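Local coordinates for protein CCMAN5 (Cellulosimicrobium cellulans, PDB 2XSG) that probably hydrolyses alpha-mannosidic linkages as a bacterial family 92 glycoside hydrolase, with a calcium ion bound in its structure, at residues A199-P211 with I248-A262. Residues are numbered along the deposited sequence; the frame is centred on the assembly and turned at random.
Sequences AYTLYYTARTLQP and IGLQVTLSPVSVEQA
Tyr203 packs against the turn that follows strand 248-255. With CG anti to its carbonyl carbon (chi1 -58°), the ring lies along residues 256-258. Ser258 CA sits over one face, 4.0 Å from the Tyr203 ring centroid, a CH-pi contact. Ser255 O meets the ring edge in plane and also accepts from Tyr203 N at 2.7 Å. Val259 CG2 reaches Tyr204 O at 3.5 Å, and Thr205 CG2 lies 3.9 Å from Ala262 CB. An alanine in place of Tyr203 would probably leave the Ser258 backbone without its aromatic cover and open a gap beside the turn. Ser258 OG caps the helix start, accepting from Gln261 N. The other face of the sheet is buried and tightly packed: Ala206 CB meets Val252 CG2 at 3.9 Å, and Tyr204 CB meets Leu254 CD2. The 209-211 end is more open to solvent: Leu209 is exposed, and its N reaches Gly249 O at 3.2 Å from above the carbonyl plane. The Arg207 and Gln251 side chains point the same way. Thr205 N and Thr253 N bond reciprocally to each other's carbonyl oxygens. This is an antiparallel strand pair inside the large beta-sheet of the N-terminal domain, leading through an ST turn at Ser255 and the N-cap Ser258 into helix 259-270.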
loop_
_atom_site.group_PDB
_atom_site.type_symbol
_atom_site.label_atom_id
_atom_site.label_comp_id
_atom_site.label_asym_id
_atom_site.label_seq_id
_atom_site.Cartn_x
_atom_site.Cartn_y
_atom_site.Cartn_z
ATOM N N ALA A 199 -0.789 -0.571 -18.958
ATOM C CA ALA A 199 -1.980 -1.377 -19.119
ATOM C C ALA A 199 -1.739 -2.721 -18.430
ATOM O O ALA A 199 -0.577 -3.093 -18.161
ATOM C CB ALA A 199 -2.292 -1.582 -20.598
ATOM N N TYR A 200 -2.833 -3.438 -18.157
ATOM C CA TYR A 200 -2.817 -4.775 -17.558
ATOM C C TYR A 200 -4.004 -5.574 -18.126
ATOM O O TYR A 200 -5.024 -5.006 -18.485
ATOM C CB TYR A 200 -2.934 -4.694 -16.028
ATOM C CG TYR A 200 -4.270 -4.132 -15.578
ATOM C CD1 TYR A 200 -4.443 -2.768 -15.355
ATOM C CD2 TYR A 200 -5.371 -4.976 -15.393
ATOM C CE1 TYR A 200 -5.683 -2.260 -14.961
ATOM C CE2 TYR A 200 -6.613 -4.471 -15.019
ATOM C CZ TYR A 200 -6.758 -3.120 -14.807
ATOM O OH TYR A 200 -7.990 -2.643 -14.434
ATOM N N THR A 201 -3.858 -6.889 -18.205
ATOM C CA THR A 201 -4.967 -7.748 -18.603
ATOM C C THR A 201 -5.214 -8.847 -17.568
ATOM O O THR A 201 -4.268 -9.473 -17.073
ATOM C CB THR A 201 -4.689 -8.374 -19.972
ATOM O OG1 THR A 201 -4.566 -7.320 -20.937
ATOM C CG2 THR A 201 -5.823 -9.335 -20.393
ATOM N N LEU A 202 -6.487 -9.070 -17.258
ATOM C CA LEU A 202 -6.922 -10.192 -16.414
ATOM C C LEU A 202 -8.011 -10.989 -17.110
ATOM O O LEU A 202 -8.883 -10.414 -17.780
ATOM C CB LEU A 202 -7.439 -9.683 -15.067
ATOM C CG LEU A 202 -6.385 -9.219 -14.056
ATOM C CD1 LEU A 202 -7.095 -8.567 -12.893
ATOM C CD2 LEU A 202 -5.515 -10.412 -13.562
ATOM N N TYR A 203 -7.945 -12.314 -16.980
ATOM C CA TYR A 203 -8.983 -13.203 -17.505
ATOM C C TYR A 203 -9.949 -13.561 -16.391
ATOM O O TYR A 203 -9.573 -13.576 -15.211
ATOM C CB TYR A 203 -8.366 -14.458 -18.154
ATOM C CG TYR A 203 -7.424 -14.092 -19.269
ATOM C CD1 TYR A 203 -6.076 -13.865 -19.010
ATOM C CD2 TYR A 203 -7.885 -13.915 -20.570
ATOM C CE1 TYR A 203 -5.193 -13.501 -20.009
ATOM C CE2 TYR A 203 -6.998 -13.527 -21.606
ATOM C CZ TYR A 203 -5.656 -13.331 -21.308
ATOM O OH TYR A 203 -4.762 -12.974 -22.299
ATOM N N TYR A 204 -11.204 -13.816 -16.752
ATOM C CA TYR A 204 -12.206 -14.122 -15.730
ATOM C C TYR A 204 -13.117 -15.288 -16.154
ATOM O O TYR A 204 -13.298 -15.548 -17.331
ATOM C CB TYR A 204 -13.032 -12.859 -15.381
ATOM C CG TYR A 204 -13.944 -12.459 -16.519
ATOM C CD1 TYR A 204 -15.252 -12.941 -16.585
ATOM C CD2 TYR A 204 -13.479 -11.652 -17.566
ATOM C CE1 TYR A 204 -16.082 -12.612 -17.640
ATOM C CE2 TYR A 204 -14.303 -11.323 -18.643
ATOM C CZ TYR A 204 -15.599 -11.813 -18.671
ATOM O OH TYR A 204 -16.428 -11.499 -19.714
ATOM N N THR A 205 -13.693 -15.969 -15.163
ATOM C CA THR A 205 -14.819 -16.870 -15.362
ATOM C C THR A 205 -15.834 -16.569 -14.254
ATOM O O THR A 205 -15.448 -16.317 -13.118
ATOM C CB THR A 205 -14.393 -18.372 -15.328
ATOM O OG1 THR A 205 -15.542 -19.196 -15.563
ATOM C CG2 THR A 205 -13.796 -18.745 -13.964
ATOM N N ALA A 206 -17.118 -16.521 -14.607
ATOM C CA ALA A 206 -18.189 -16.267 -13.625
ATOM C C ALA A 206 -19.313 -17.222 -13.933
ATOM O O ALA A 206 -19.812 -17.247 -15.059
ATOM C CB ALA A 206 -18.680 -14.812 -13.711
ATOM N N ARG A 207 -19.689 -18.043 -12.964
ATOM C CA ARG A 207 -20.818 -18.944 -13.156
ATOM C C ARG A 207 -21.927 -18.569 -12.185
ATOM O O ARG A 207 -21.646 -18.117 -11.073
ATOM C CB ARG A 207 -20.397 -20.399 -12.927
ATOM C CG ARG A 207 -19.955 -20.708 -11.481
ATOM C CD ARG A 207 -19.495 -22.164 -11.324
ATOM N NE ARG A 207 -19.624 -22.576 -9.934
ATOM C CZ ARG A 207 -19.140 -23.697 -9.413
ATOM N NH1 ARG A 207 -18.459 -24.554 -10.168
ATOM N NH2 ARG A 207 -19.330 -23.961 -8.131
ATOM N N THR A 208 -23.178 -18.745 -12.615
ATOM C CA THR A 208 -24.322 -18.652 -11.714
ATOM C C THR A 208 -24.475 -20.021 -11.059
ATOM O O THR A 208 -23.931 -21.026 -11.554
ATOM C CB THR A 208 -25.636 -18.262 -12.447
ATOM O OG1 THR A 208 -26.045 -19.329 -13.304
ATOM C CG2 THR A 208 -25.459 -16.977 -13.280
ATOM N N LEU A 209 -25.180 -20.051 -9.937
ATOM C CA LEU A 209 -25.462 -21.293 -9.248
ATOM C C LEU A 209 -26.926 -21.705 -9.439
ATOM O O LEU A 209 -27.322 -22.797 -9.023
ATOM C CB LEU A 209 -25.101 -21.179 -7.755
ATOM C CG LEU A 209 -23.641 -20.808 -7.469
ATOM C CD1 LEU A 209 -23.443 -20.546 -5.985
ATOM C CD2 LEU A 209 -22.677 -21.903 -7.953
ATOM N N GLN A 210 -27.709 -20.827 -10.066
ATOM C CA GLN A 210 -29.110 -21.095 -10.431
ATOM C C GLN A 210 -29.284 -20.922 -11.930
ATOM O O GLN A 210 -28.424 -20.294 -12.571
ATOM C CB GLN A 210 -30.071 -20.166 -9.666
ATOM C CG GLN A 210 -30.181 -20.491 -8.183
ATOM C CD GLN A 210 -28.964 -20.033 -7.395
ATOM O OE1 GLN A 210 -28.560 -20.668 -6.416
ATOM N NE2 GLN A 210 -28.369 -18.926 -7.820
ATOM N N PRO A 211 -30.345 -21.529 -12.519
ATOM C CA PRO A 211 -30.531 -21.392 -13.963
ATOM C C PRO A 211 -30.812 -19.938 -14.343
ATOM O O PRO A 211 -31.475 -19.197 -13.592
ATOM C CB PRO A 211 -31.759 -22.268 -14.258
ATOM C CG PRO A 211 -31.811 -23.253 -13.140
ATOM C CD PRO A 211 -31.253 -22.545 -11.936
ATOM N N ILE A 248 -29.893 -16.090 -5.045
ATOM C CA ILE A 248 -29.157 -15.961 -6.299
ATOM C C ILE A 248 -27.654 -15.918 -5.997
ATOM O O ILE A 248 -27.166 -15.010 -5.327
ATOM C CB ILE A 248 -29.588 -14.685 -7.062
ATOM C CG1 ILE A 248 -31.105 -14.684 -7.337
ATOM C CG2 ILE A 248 -28.792 -14.544 -8.364
ATOM C CD1 ILE A 248 -31.604 -15.866 -8.217
ATOM N N GLY A 249 -26.928 -16.902 -6.496
ATOM C CA GLY A 249 -25.482 -17.039 -6.247
ATOM C C GLY A 249 -24.629 -16.851 -7.499
ATOM O O GLY A 249 -25.061 -17.136 -8.616
ATOM N N LEU A 250 -23.415 -16.345 -7.308
ATOM C CA LEU A 250 -22.500 -16.092 -8.399
ATOM C C LEU A 250 -21.091 -16.284 -7.881
ATOM O O LEU A 250 -20.790 -15.916 -6.743
ATOM C CB LEU A 250 -22.663 -14.664 -8.928
ATOM C CG LEU A 250 -21.945 -14.386 -10.249
ATOM C CD1 LEU A 250 -22.789 -14.925 -11.375
ATOM C CD2 LEU A 250 -21.671 -12.902 -10.450
ATOM N N GLN A 251 -20.229 -16.858 -8.721
ATOM C CA GLN A 251 -18.841 -17.101 -8.349
ATOM C C GLN A 251 -17.952 -16.601 -9.470
ATOM O O GLN A 251 -18.095 -17.018 -10.615
ATOM C CB GLN A 251 -18.603 -18.598 -8.072
ATOM C CG GLN A 251 -19.484 -19.197 -6.954
ATOM C CD GLN A 251 -19.059 -20.594 -6.556
ATOM O OE1 GLN A 251 -19.209 -21.004 -5.395
ATOM N NE2 GLN A 251 -18.511 -21.333 -7.507
ATOM N N VAL A 252 -17.045 -15.684 -9.138
ATOM C CA VAL A 252 -16.187 -15.042 -10.134
ATOM C C VAL A 252 -14.730 -15.318 -9.776
ATOM O O VAL A 252 -14.307 -15.027 -8.657
ATOM C CB VAL A 252 -16.394 -13.504 -10.145
ATOM C CG1 VAL A 252 -15.527 -12.840 -11.212
ATOM C CG2 VAL A 252 -17.882 -13.133 -10.325
ATOM N N THR A 253 -13.958 -15.855 -10.717
ATOM C CA THR A 253 -12.536 -16.098 -10.456
ATOM C C THR A 253 -11.677 -15.413 -11.525
ATOM O O THR A 253 -12.058 -15.405 -12.706
ATOM C CB THR A 253 -12.233 -17.611 -10.351
ATOM O OG1 THR A 253 -13.021 -18.168 -9.295
ATOM C CG2 THR A 253 -10.767 -17.878 -10.049
ATOM N N LEU A 254 -10.553 -14.836 -11.083
ATOM C CA LEU A 254 -9.617 -14.076 -11.925
ATOM C C LEU A 254 -8.288 -14.799 -12.124
ATOM O O LEU A 254 -7.770 -15.444 -11.223
ATOM C CB LEU A 254 -9.324 -12.690 -11.297
ATOM C CG LEU A 254 -10.521 -11.804 -10.957
ATOM C CD1 LEU A 254 -10.197 -10.634 -10.002
ATOM C CD2 LEU A 254 -11.131 -11.277 -12.261
ATOM N N SER A 255 -7.707 -14.648 -13.305
ATOM C CA SER A 255 -6.393 -15.229 -13.585
ATOM C C SER A 255 -5.658 -14.332 -14.552
ATOM O O SER A 255 -6.239 -13.898 -15.542
ATOM C CB SER A 255 -6.528 -16.633 -14.193
ATOM O OG SER A 255 -5.262 -17.168 -14.586
ATOM N N PRO A 256 -4.374 -14.050 -14.268
ATOM C CA PRO A 256 -3.529 -13.338 -15.208
ATOM C C PRO A 256 -3.115 -14.219 -16.385
ATOM O O PRO A 256 -2.504 -13.719 -17.351
ATOM C CB PRO A 256 -2.301 -12.969 -14.360
ATOM C CG PRO A 256 -2.737 -13.169 -12.909
ATOM C CD PRO A 256 -3.666 -14.324 -13.009
ATOM N N VAL A 257 -3.459 -15.506 -16.324
ATOM C CA VAL A 257 -2.951 -16.485 -17.292
ATOM C C VAL A 257 -3.934 -16.783 -18.440
ATOM O O VAL A 257 -3.562 -16.701 -19.622
ATOM C CB VAL A 257 -2.538 -17.790 -16.574
ATOM C CG1 VAL A 257 -2.261 -18.929 -17.559
ATOM C CG2 VAL A 257 -1.325 -17.532 -15.675
ATOM N N SER A 258 -5.161 -17.174 -18.101
ATOM C CA SER A 258 -6.146 -17.518 -19.128
ATOM C C SER A 258 -7.492 -17.760 -18.524
ATOM O O SER A 258 -7.628 -17.879 -17.289
ATOM C CB SER A 258 -5.715 -18.758 -19.935
ATOM O OG SER A 258 -5.835 -19.965 -19.181
ATOM N N VAL A 259 -8.499 -17.810 -19.392
ATOM C CA VAL A 259 -9.835 -18.149 -18.954
ATOM C C VAL A 259 -9.852 -19.574 -18.396
ATOM O O VAL A 259 -10.419 -19.823 -17.329
ATOM C CB VAL A 259 -10.865 -17.977 -20.097
ATOM C CG1 VAL A 259 -12.047 -18.945 -19.917
ATOM C CG2 VAL A 259 -11.357 -16.515 -20.140
ATOM N N GLU A 260 -9.213 -20.506 -19.103
ATOM C CA GLU A 260 -9.240 -21.871 -18.658
ATOM C C GLU A 260 -8.466 -22.039 -17.355
ATOM O O GLU A 260 -8.902 -22.791 -16.477
ATOM C CB GLU A 260 -8.782 -22.852 -19.752
ATOM C CG GLU A 260 -9.014 -24.345 -19.378
ATOM C CD GLU A 260 -10.495 -24.789 -19.331
ATOM O OE1 GLU A 260 -11.337 -24.299 -20.123
ATOM O OE2 GLU A 260 -10.815 -25.655 -18.490
ATOM N N GLN A 261 -7.368 -21.312 -17.193
ATOM C CA GLN A 261 -6.690 -21.312 -15.901
ATOM C C GLN A 261 -7.611 -20.779 -14.780
ATOM O O GLN A 261 -7.625 -21.334 -13.682
ATOM C CB GLN A 261 -5.365 -20.549 -15.949
ATOM C CG GLN A 261 -4.562 -20.664 -14.653
ATOM C CD GLN A 261 -4.107 -22.091 -14.381
ATOM O OE1 GLN A 261 -3.291 -22.631 -15.115
ATOM N NE2 GLN A 261 -4.645 -22.708 -13.329
ATOM N N ALA A 262 -8.401 -19.744 -15.076
ATOM C CA ALA A 262 -9.367 -19.209 -14.103
ATOM C C ALA A 262 -10.414 -20.269 -13.690
ATOM O O ALA A 262 -10.777 -20.370 -12.532
ATOM C CB ALA A 262 -10.043 -17.955 -14.646
#